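Local coordinates for protein beta-N-acetylhexosaminidase (Akkermansia muciniphila, PDB 6JEB) that hydrolyses terminal non-reducing N-acetylhexosamine residues, removing beta-linked N-acetylglucosamine and N-acetylgalactosamine from glycans and from chitobiose, at residues Ala196-Tyr201 with Pro210-Arg215; Glu203-Pro208 with Glu223-Gln228. All blocks are in the same frame, centred on the assembly; numbering follows the deposited sequence. Where two conformers were deposited one is given.

Interaction 1: Ala196-Tyr201 with Pro210-Arg215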
ATOM      1  N   ALA A 196      -1.532  14.979 -15.122  1.00 11.76           N
ATOM      2  CA  ALA A 196      -1.013  16.119 -14.370  1.00 11.39           C
ATOM      3  C   ALA A 196       0.368  16.518 -14.880  1.00 12.09           C
ATOM      4  O   ALA A 196       0.652  17.712 -15.070  1.00 12.56           O
ATOM      5  CB  ALA A 196      -0.999  15.818 -12.868  1.00 12.26           C
ATOM      6  N   LEU A 197       1.227  15.529 -15.144  1.00 11.76           N
ATOM      7  CA  LEU A 197       2.533  15.815 -15.724  1.00 11.82           C
ATOM      8  C   LEU A 197       2.397  16.468 -17.098  1.00 11.76           C
ATOM      9  O   LEU A 197       3.162  17.381 -17.436  1.00 13.31           O
ATOM     10  CB  LEU A 197       3.364  14.528 -15.801  1.00 11.60           C
ATOM     11  CG  LEU A 197       4.799  14.664 -16.325  1.00 10.87           C
ATOM     12  CD1 LEU A 197       5.625  15.607 -15.455  1.00 11.86           C
ATOM     13  CD2 LEU A 197       5.466  13.288 -16.442  1.00 13.80           C
ATOM     14  N   HIS A 198       1.420  16.026 -17.901  1.00 12.09           N
ATOM     15  CA  HIS A 198       1.204  16.631 -19.216  1.00 13.34           C
ATOM     16  C   HIS A 198       0.760  18.082 -19.088  1.00 12.94           C
ATOM     17  O   HIS A 198       1.187  18.938 -19.872  1.00 14.60           O
ATOM     18  CB  HIS A 198       0.193  15.801 -20.021  1.00 13.76           C
ATOM     19  CG  HIS A 198       0.137  16.149 -21.480  1.00 15.06           C
ATOM     20  ND1 HIS A 198       0.115  15.189 -22.469  1.00 15.68           N
ATOM     21  CD2 HIS A 198       0.088  17.346 -22.117  1.00 16.07           C
ATOM     22  CE1 HIS A 198       0.065  15.777 -23.652  1.00 15.69           C
ATOM     23  NE2 HIS A 198       0.051  17.086 -23.467  1.00 16.49           N
ATOM     24  N   ALA A 199      -0.108  18.378 -18.119  1.00 13.20           N
ATOM     25  CA  ALA A 199      -0.527  19.761 -17.909  1.00 13.63           C
ATOM     26  C   ALA A 199       0.670  20.667 -17.640  1.00 13.72           C
ATOM     27  O   ALA A 199       0.722  21.804 -18.135  1.00 14.35           O
ATOM     28  CB  ALA A 199      -1.530  19.831 -16.755  1.00 12.84           C
ATOM     29  N   ALA A 200       1.657  20.166 -16.888  1.00 12.14           N
ATOM     30  CA  ALA A 200       2.835  20.964 -16.551  1.00 11.95           C
ATOM     31  C   ALA A 200       3.871  20.962 -17.670  1.00 12.89           C
ATOM     32  O   ALA A 200       4.428  22.015 -18.005  1.00 14.14           O
ATOM     33  CB  ALA A 200       3.464  20.438 -15.262  1.00 12.97           C
ATOM     34  N   TYR A 201       4.156  19.787 -18.235  1.00 12.61           N
ATOM     35  CA  TYR A 201       5.262  19.591 -19.174  1.00 12.12           C
ATOM     36  C   TYR A 201       4.759  18.825 -20.393  1.00 12.94           C
ATOM     37  O   TYR A 201       5.102  17.651 -20.600  1.00 14.04           O
ATOM     38  CB  TYR A 201       6.437  18.874 -18.498  1.00 11.53           C
ATOM     39  CG  TYR A 201       7.093  19.737 -17.444  1.00 11.48           C
ATOM     40  CD1 TYR A 201       7.887  20.818 -17.810  1.00 13.48           C
ATOM     41  CD2 TYR A 201       6.891  19.502 -16.083  1.00 11.94           C
ATOM     42  CE1 TYR A 201       8.468  21.642 -16.865  1.00 14.07           C
ATOM     43  CE2 TYR A 201       7.473  20.324 -15.124  1.00 12.94           C
ATOM     44  CZ  TYR A 201       8.268  21.388 -15.526  1.00 12.88           C
ATOM     45  OH  TYR A 201       8.838  22.213 -14.587  1.00 13.00           O
ATOM     46  N   PRO A 210      -0.587  21.919 -25.119  1.00 21.08           N
ATOM     47  CA  PRO A 210      -0.366  22.988 -24.129  1.00 23.10           C
ATOM     48  C   PRO A 210      -1.612  23.385 -23.358  1.00 22.85           C
ATOM     49  O   PRO A 210      -1.489  23.891 -22.234  1.00 23.90           O
ATOM     50  CB  PRO A 210       0.167  24.151 -24.979  1.00 26.79           C
ATOM     51  CG  PRO A 210       0.760  23.497 -26.179  1.00 29.84           C
ATOM     52  CD  PRO A 210      -0.089  22.283 -26.457  1.00 24.53           C
ATOM     53  N   ASP A 211      -2.804  23.166 -23.912  1.00 22.21           N
ATOM     54  CA  ASP A 211      -4.042  23.527 -23.231  1.00 22.76           C
ATOM     55  C   ASP A 211      -4.487  22.491 -22.210  1.00 20.08           C
ATOM     56  O   ASP A 211      -5.491  22.718 -21.525  1.00 21.68           O
ATOM     57  CB  ASP A 211      -5.164  23.752 -24.250  1.00 27.49           C
ATOM     58  CG  ASP A 211      -4.914  24.951 -25.138  1.00 38.53           C
ATOM     59  OD1 ASP A 211      -4.322  25.945 -24.658  1.00 41.24           O
ATOM     60  OD2 ASP A 211      -5.315  24.902 -26.320  1.00 43.28           O
ATOM     61  N   MET A 212      -3.769  21.375 -22.087  1.00 17.68           N
ATOM     62  CA  MET A 212      -4.161  20.321 -21.161  0.80 17.72           C
ATOM     63  C   MET A 212      -4.181  20.847 -19.735  1.00 17.51           C
ATOM     64  O   MET A 212      -3.260  21.552 -19.312  1.00 18.54           O
ATOM     65  CB  MET A 212      -3.134  19.191 -21.230  0.80 20.49           C
ATOM     66  CG  MET A 212      -3.429  18.040 -20.294  0.80 20.30           C
ATOM     67  SD  MET A 212      -4.730  16.994 -20.955  0.80 19.47           S
ATOM     68  CE  MET A 212      -3.886  16.275 -22.365  0.80 22.31           C
ATOM     69  N   ASN A 213      -5.224  20.494 -18.994  1.00 16.24           N
ATOM     70  CA  ASN A 213      -5.326  20.815 -17.579  1.00 16.02           C
ATOM     71  C   ASN A 213      -5.193  19.540 -16.762  1.00 15.21           C
ATOM     72  O   ASN A 213      -5.374  18.431 -17.267  1.00 15.48           O
ATOM     73  CB  ASN A 213      -6.667  21.484 -17.265  1.00 19.60           C
ATOM     74  CG  ASN A 213      -6.834  22.794 -17.985  1.00 29.56           C
ATOM     75  OD1 ASN A 213      -5.908  23.599 -18.047  1.00 33.74           O
ATOM     76  ND2 ASN A 213      -8.011  23.010 -18.554  1.00 36.00           N
ATOM     77  N   VAL A 214      -4.866  19.713 -15.483  1.00 13.40           N
ATOM     78  CA  VAL A 214      -4.877  18.578 -14.570  1.00 11.74           C
ATOM     79  C   VAL A 214      -6.289  17.999 -14.535  1.00 12.77           C
ATOM     80  O   VAL A 214      -7.286  18.733 -14.548  1.00 15.04           O
ATOM     81  CB  VAL A 214      -4.383  19.020 -13.183  1.00 12.34           C
ATOM     82  CG1 VAL A 214      -4.451  17.859 -12.181  1.00 13.32           C
ATOM     83  CG2 VAL A 214      -2.959  19.574 -13.272  1.00 13.73           C
ATOM     84  N   ARG A 215      -6.384  16.673 -14.525  1.00 13.17           N
ATOM     85  CA  ARG A 215      -7.677  16.021 -14.682  1.00 12.81           C
ATOM     86  C   ARG A 215      -8.546  16.248 -13.451  1.00 13.90           C
ATOM     87  O   ARG A 215      -8.061  16.222 -12.314  1.00 14.41           O
ATOM     88  CB  ARG A 215      -7.483  14.523 -14.917  1.00 13.82           C
ATOM     89  CG  ARG A 215      -8.649  13.869 -15.643  1.00 14.12           C
ATOM     90  CD  ARG A 215      -8.391  12.388 -15.854  1.00 15.14           C
ATOM     91  NE  ARG A 215      -9.504  11.709 -16.508  1.00 16.20           N
ATOM     92  CZ  ARG A 215      -9.596  11.503 -17.820  1.00 16.77           C
ATOM     93  NH1 ARG A 215      -8.645  11.948 -18.639  1.00 17.65           N
ATOM     94  NH2 ARG A 215     -10.648  10.854 -18.317  1.00 19.14           N
TER
HETATM   95  O   HOH W   1      -0.861  22.825 -19.844  1.00 27.47           O

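Interaction 2: Glu203-Pro208 with Glu223-Gln228. With ZN (zinc ion), chain B.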
ATOM      1  N   GLU A 203       5.702  18.962 -23.294  1.00 15.41           N
ATOM      2  CA  GLU A 203       6.835  18.579 -24.125  1.00 14.44           C
ATOM      3  C   GLU A 203       7.373  17.186 -23.808  1.00 14.37           C
ATOM      4  O   GLU A 203       8.185  16.673 -24.587  1.00 16.59           O
ATOM      5  CB  GLU A 203       7.957  19.619 -24.001  1.00 16.13           C
ATOM      6  CG  GLU A 203       8.532  19.781 -22.583  1.00 18.27           C
ATOM      7  CD  GLU A 203       7.944  20.961 -21.823  1.00 21.35           C
ATOM      8  OE1 GLU A 203       6.721  21.192 -21.930  1.00 22.16           O
ATOM      9  OE2 GLU A 203       8.706  21.669 -21.121  1.00 23.54           O
ATOM     10  N   PHE A 204       6.956  16.562 -22.702  1.00 14.08           N
ATOM     11  CA  PHE A 204       7.397  15.203 -22.396  1.00 13.66           C
ATOM     12  C   PHE A 204       6.597  14.137 -23.137  1.00 13.68           C
ATOM     13  O   PHE A 204       6.901  12.949 -22.986  1.00 15.43           O
ATOM     14  CB  PHE A 204       7.278  14.904 -20.893  1.00 13.27           C
ATOM     15  CG  PHE A 204       8.179  15.729 -20.005  1.00 13.68           C
ATOM     16  CD1 PHE A 204       9.166  16.563 -20.521  1.00 14.44           C
ATOM     17  CD2 PHE A 204       8.036  15.645 -18.621  1.00 13.70           C
ATOM     18  CE1 PHE A 204       9.992  17.317 -19.658  1.00 15.14           C
ATOM     19  CE2 PHE A 204       8.847  16.385 -17.753  1.00 13.91           C
ATOM     20  CZ  PHE A 204       9.826  17.225 -18.272  1.00 14.57           C
ATOM     21  N   PHE A 205       5.598  14.519 -23.930  1.00 13.69           N
ATOM     22  CA  PHE A 205       4.616  13.587 -24.464  1.00 13.91           C
ATOM     23  C   PHE A 205       4.672  13.543 -25.986  1.00 13.64           C
ATOM     24  O   PHE A 205       5.122  14.487 -26.641  1.00 15.65           O
ATOM     25  CB  PHE A 205       3.211  13.951 -23.960  1.00 13.53           C
ATOM     26  CG  PHE A 205       3.069  13.768 -22.478  1.00 13.39           C
ATOM     27  CD1 PHE A 205       3.606  14.701 -21.596  1.00 13.34           C
ATOM     28  CD2 PHE A 205       2.473  12.628 -21.966  1.00 14.49           C
ATOM     29  CE1 PHE A 205       3.529  14.503 -20.219  1.00 13.65           C
ATOM     30  CE2 PHE A 205       2.378  12.424 -20.596  1.00 13.67           C
ATOM     31  CZ  PHE A 205       2.902  13.362 -19.715  1.00 13.62           C
ATOM     32  N   CYS A 206       4.202  12.419 -26.544  1.00 14.32           N
ATOM     33  CA  CYS A 206       4.235  12.228 -27.993  1.00 15.07           C
ATOM     34  C   CYS A 206       3.446  13.312 -28.717  1.00 16.06           C
ATOM     35  O   CYS A 206       3.851  13.775 -29.794  1.00 17.66           O
ATOM     36  CB  CYS A 206       3.658  10.858 -28.354  1.00 14.81           C
ATOM     37  SG  CYS A 206       4.474   9.448 -27.570  1.00 15.82           S
ATOM     38  N   PHE A 207       2.306  13.710 -28.155  1.00 15.76           N
ATOM     39  CA  PHE A 207       1.405  14.684 -28.768  1.00 16.15           C
ATOM     40  C   PHE A 207       1.175  15.800 -27.757  1.00 15.18           C
ATOM     41  O   PHE A 207       0.164  15.814 -27.039  1.00 17.29           O
ATOM     42  CB  PHE A 207       0.110  14.019 -29.239  1.00 17.27           C
ATOM     43  CG  PHE A 207       0.325  13.015 -30.339  1.00 16.97           C
ATOM     44  CD1 PHE A 207       0.375  13.427 -31.667  1.00 17.76           C
ATOM     45  CD2 PHE A 207       0.512  11.670 -30.052  1.00 17.86           C
ATOM     46  CE1 PHE A 207       0.596  12.521 -32.687  1.00 18.02           C
ATOM     47  CE2 PHE A 207       0.726  10.748 -31.071  1.00 17.60           C
ATOM     48  CZ  PHE A 207       0.765  11.178 -32.391  1.00 18.03           C
ATOM     49  N   PRO A 208       2.098  16.756 -27.678  1.00 15.95           N
ATOM     50  CA  PRO A 208       1.978  17.819 -26.671  1.00 16.50           C
ATOM     51  C   PRO A 208       0.722  18.653 -26.879  1.00 17.86           C
ATOM     52  O   PRO A 208       0.405  19.082 -27.995  1.00 19.41           O
ATOM     53  CB  PRO A 208       3.254  18.648 -26.874  1.00 17.51           C
ATOM     54  CG  PRO A 208       4.209  17.710 -27.537  1.00 19.94           C
ATOM     55  CD  PRO A 208       3.356  16.851 -28.435  1.00 17.37           C
ATOM     56  N   GLU A 223      -2.477   9.509 -22.439  1.00 15.33           N
ATOM     57  CA  GLU A 223      -1.253  10.297 -22.573  1.00 15.56           C
ATOM     58  C   GLU A 223      -0.071   9.552 -21.958  1.00 15.47           C
ATOM     59  O   GLU A 223       0.029   9.432 -20.733  1.00 18.22           O
ATOM     60  CB  GLU A 223      -1.442  11.654 -21.901  1.00 17.48           C
ATOM     61  CG  GLU A 223      -2.484  12.526 -22.566  1.00 19.23           C
ATOM     62  CD  GLU A 223      -2.083  12.932 -23.970  1.00 22.80           C
ATOM     63  OE1 GLU A 223      -0.866  12.973 -24.255  1.00 24.31           O
ATOM     64  OE2 GLU A 223      -2.981  13.215 -24.789  1.00 23.48           O
ATOM     65  N   LEU A 224       0.845   9.075 -22.796  1.00 14.48           N
ATOM     66  CA  LEU A 224       2.058   8.419 -22.331  1.00 13.58           C
ATOM     67  C   LEU A 224       3.257   9.327 -22.582  1.00 13.40           C
ATOM     68  O   LEU A 224       3.349   9.972 -23.634  1.00 15.22           O
ATOM     69  CB  LEU A 224       2.285   7.090 -23.069  1.00 13.75           C
ATOM     70  CG  LEU A 224       1.142   6.069 -23.081  1.00 15.04           C
ATOM     71  CD1 LEU A 224       1.627   4.737 -23.624  1.00 16.22           C
ATOM     72  CD2 LEU A 224       0.545   5.877 -21.693  1.00 16.43           C
ATOM     73  N   VAL A 225       4.188   9.368 -21.622  1.00 13.08           N
ATOM     74  CA  VAL A 225       5.451  10.047 -21.894  1.00 13.05           C
ATOM     75  C   VAL A 225       6.115   9.399 -23.111  1.00 13.59           C
ATOM     76  O   VAL A 225       5.966   8.195 -23.368  1.00 15.69           O
ATOM     77  CB  VAL A 225       6.398  10.061 -20.681  1.00 13.73           C
ATOM     78  CG1 VAL A 225       5.854  10.977 -19.587  1.00 15.04           C
ATOM     79  CG2 VAL A 225       6.638   8.633 -20.155  1.00 15.06           C
ATOM     80  N   CYS A 226       6.831  10.211 -23.888  1.00 14.95           N
ATOM     81  CA  CYS A 226       7.456   9.725 -25.110  1.00 14.46           C
ATOM     82  C   CYS A 226       8.876   9.265 -24.803  1.00 14.98           C
ATOM     83  O   CYS A 226       9.720  10.099 -24.448  1.00 15.13           O
ATOM     84  CB  CYS A 226       7.478  10.818 -26.167  1.00 14.51           C
ATOM     85  SG  CYS A 226       8.235  10.234 -27.713  1.00 15.63           S
ATOM     86  N   PRO A 227       9.194   7.972 -24.930  1.00 14.40           N
ATOM     87  CA  PRO A 227      10.557   7.516 -24.611  1.00 15.32           C
ATOM     88  C   PRO A 227      11.627   8.086 -25.524  1.00 15.23           C
ATOM     89  O   PRO A 227      12.815   7.927 -25.216  1.00 17.35           O
ATOM     90  CB  PRO A 227      10.471   5.988 -24.761  1.00 17.00           C
ATOM     91  CG  PRO A 227       9.010   5.667 -24.648  1.00 16.42           C
ATOM     92  CD  PRO A 227       8.301   6.850 -25.264  1.00 15.74           C
ATOM     93  N   GLN A 228      11.257   8.725 -26.634  1.00 15.47           N
ATOM     94  CA  GLN A 228      12.267   9.241 -27.551  1.00 15.63           C
ATOM     95  C   GLN A 228      12.786  10.611 -27.155  1.00 17.52           C
ATOM     96  O   GLN A 228      13.737  11.100 -27.778  1.00 18.85           O
ATOM     97  CB  GLN A 228      11.712   9.319 -28.976  1.00 15.92           C
ATOM     98  CG  GLN A 228      10.836   8.132 -29.384  1.00 16.91           C
ATOM     99  CD  GLN A 228      11.370   6.787 -28.906  1.00 17.99           C
ATOM    100  OE1 GLN A 228      12.584   6.558 -28.834  1.00 19.39           O
ATOM    101  NE2 GLN A 228      10.458   5.884 -28.587  1.00 17.52           N
TER
HETATM  102 ZN    ZN B 501       6.458   9.146 -28.781  1.00 16.03          ZN
HETATM  103  O   HOH W   2       0.879  12.268 -26.138  1.00 16.16           O

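Interaction 1: Ala196-Tyr201 with Pro210-Arg215
His-198 and Met-212 meet with their side chains crossing at about a right angle. In the modelled conformer of Met-212, one of two deposited, the methyl CE sits over the centre of the imidazole, 4.0 Å from the ring centroid and only 2° off its normal, a CH-pi contact. A chi3 of 68° folds CE back over the ring instead of letting the chain run on past it. Nearer the backbone, Met-212 CB lies 3.8 Å from His-198 CD2.

One helical turn is enough to carry the rest. Ala-199 points its CB toward the extended backbone of the loop and touches it at several points: Met-212 O is 3.5 Å from this methyl, Val-214 N 3.6 Å. Val-214 then straddles the turn. Its CG2, held beside its own backbone N, packs 3.8 Å from Ala-199 CB, while CG1 reaches 4.1 Å from Ala-196 CB. No direct hydrogen bond crosses the contact, and a water lies 2.7 Å from Pro-210 O, close also to Ala-199 O. In fold terms, the short helix 195-200 follows the third strand of the TIM barrel, and 210-215 is the loop returning across one side of it.

Further out, polar bonds set the position of both partners. The imidazole NE2 of His-198 is hydrogen-bonded to the backbone N of Lys-209, while the other residues gripping the loop include Gln-195, whose amide bonds both Asn-213 O and Arg-215 NH1. On the helix, Ala-199 also leans on Val-147 of helix 143-148, and the side chain of Ala-196 comes within about 7 Å of that of the active-site residue Asp-130.

Interaction 2: Glu203-Pro208 with Glu223-Gln228
Glu-223 begins the contact by laying its CB 4.0 Å from CD2 of the Phe-205 ring, while its backbone O lies at the ring edge, near the ring plane. Its carboxylate is linked to Phe-207 through a water: OE1 accepts from it at 2.7 Å, and the water accepts from Phe-207 N. OE2 makes a salt bridge to Lys-209, so the two carboxylate oxygens have separate partners.

At Leu-224 it is the backbone that matters, with its O approaching Phe-205 CD2 obliquely at 3.3 Å. Val-225 pairs with Phe-205 in a single beta bridge and sets CG1 over the face of the ring, 4.1 Å from the centroid and 26° off the normal. An alanine in place of Phe-205 would probably leave Val-225 CG1 and Glu-223 CB without the ring they pack on and open a gap between Val-225 and the imidazole of His-198, which stacks on the other face.

Cys-226 N then donates to Phe-204 O in the carbonyl plane, at 2.9 Å and nearly straight (171°). The side chain of the same residue reaches the metal: SG is anti to the backbone N (chi1 -179°) and binds the zinc ion at 2.3 Å, as does SG of Cys-206, which also rests against Cys-226 CB at 3.6 Å. Past Pro-227, Gln-228 N closes back on Cys-226 SG with a hydrogen bond of 3.5 Å, giving the metal-bound sulfur a second partner and possibly tempering its negative charge. Cys-267 and Cys-270, separated by two residues in a CxxC pattern, complete the coordination. The result is a four-cysteine zinc site in which single cysteines from two loop segments join a CxxC pair, the ligand set familiar from structural zinc sites.

The four segments alternate along the chain: 196-201, 203-208, 210-215 and 223-228, so interactions 1 and 2 are interleaved. All belong to the long excursion between strand 183-187 of the TIM barrel and helix 230-246. The centres of the two interactions lie about 12 Å apart, at about 27 and 28 Å from the centre of the chain. Helix 195-200 serves both: His-198 faces interaction 1 with one side of its ring and stacks on Phe-205 of interaction 2, while Leu-197 packs against Phe-204, Phe-205 and Val-225. The excursion, which carries the active-site His-193 just ahead of helix 195-200, is thus tied together by packing around the helix and by the zinc of interaction 2.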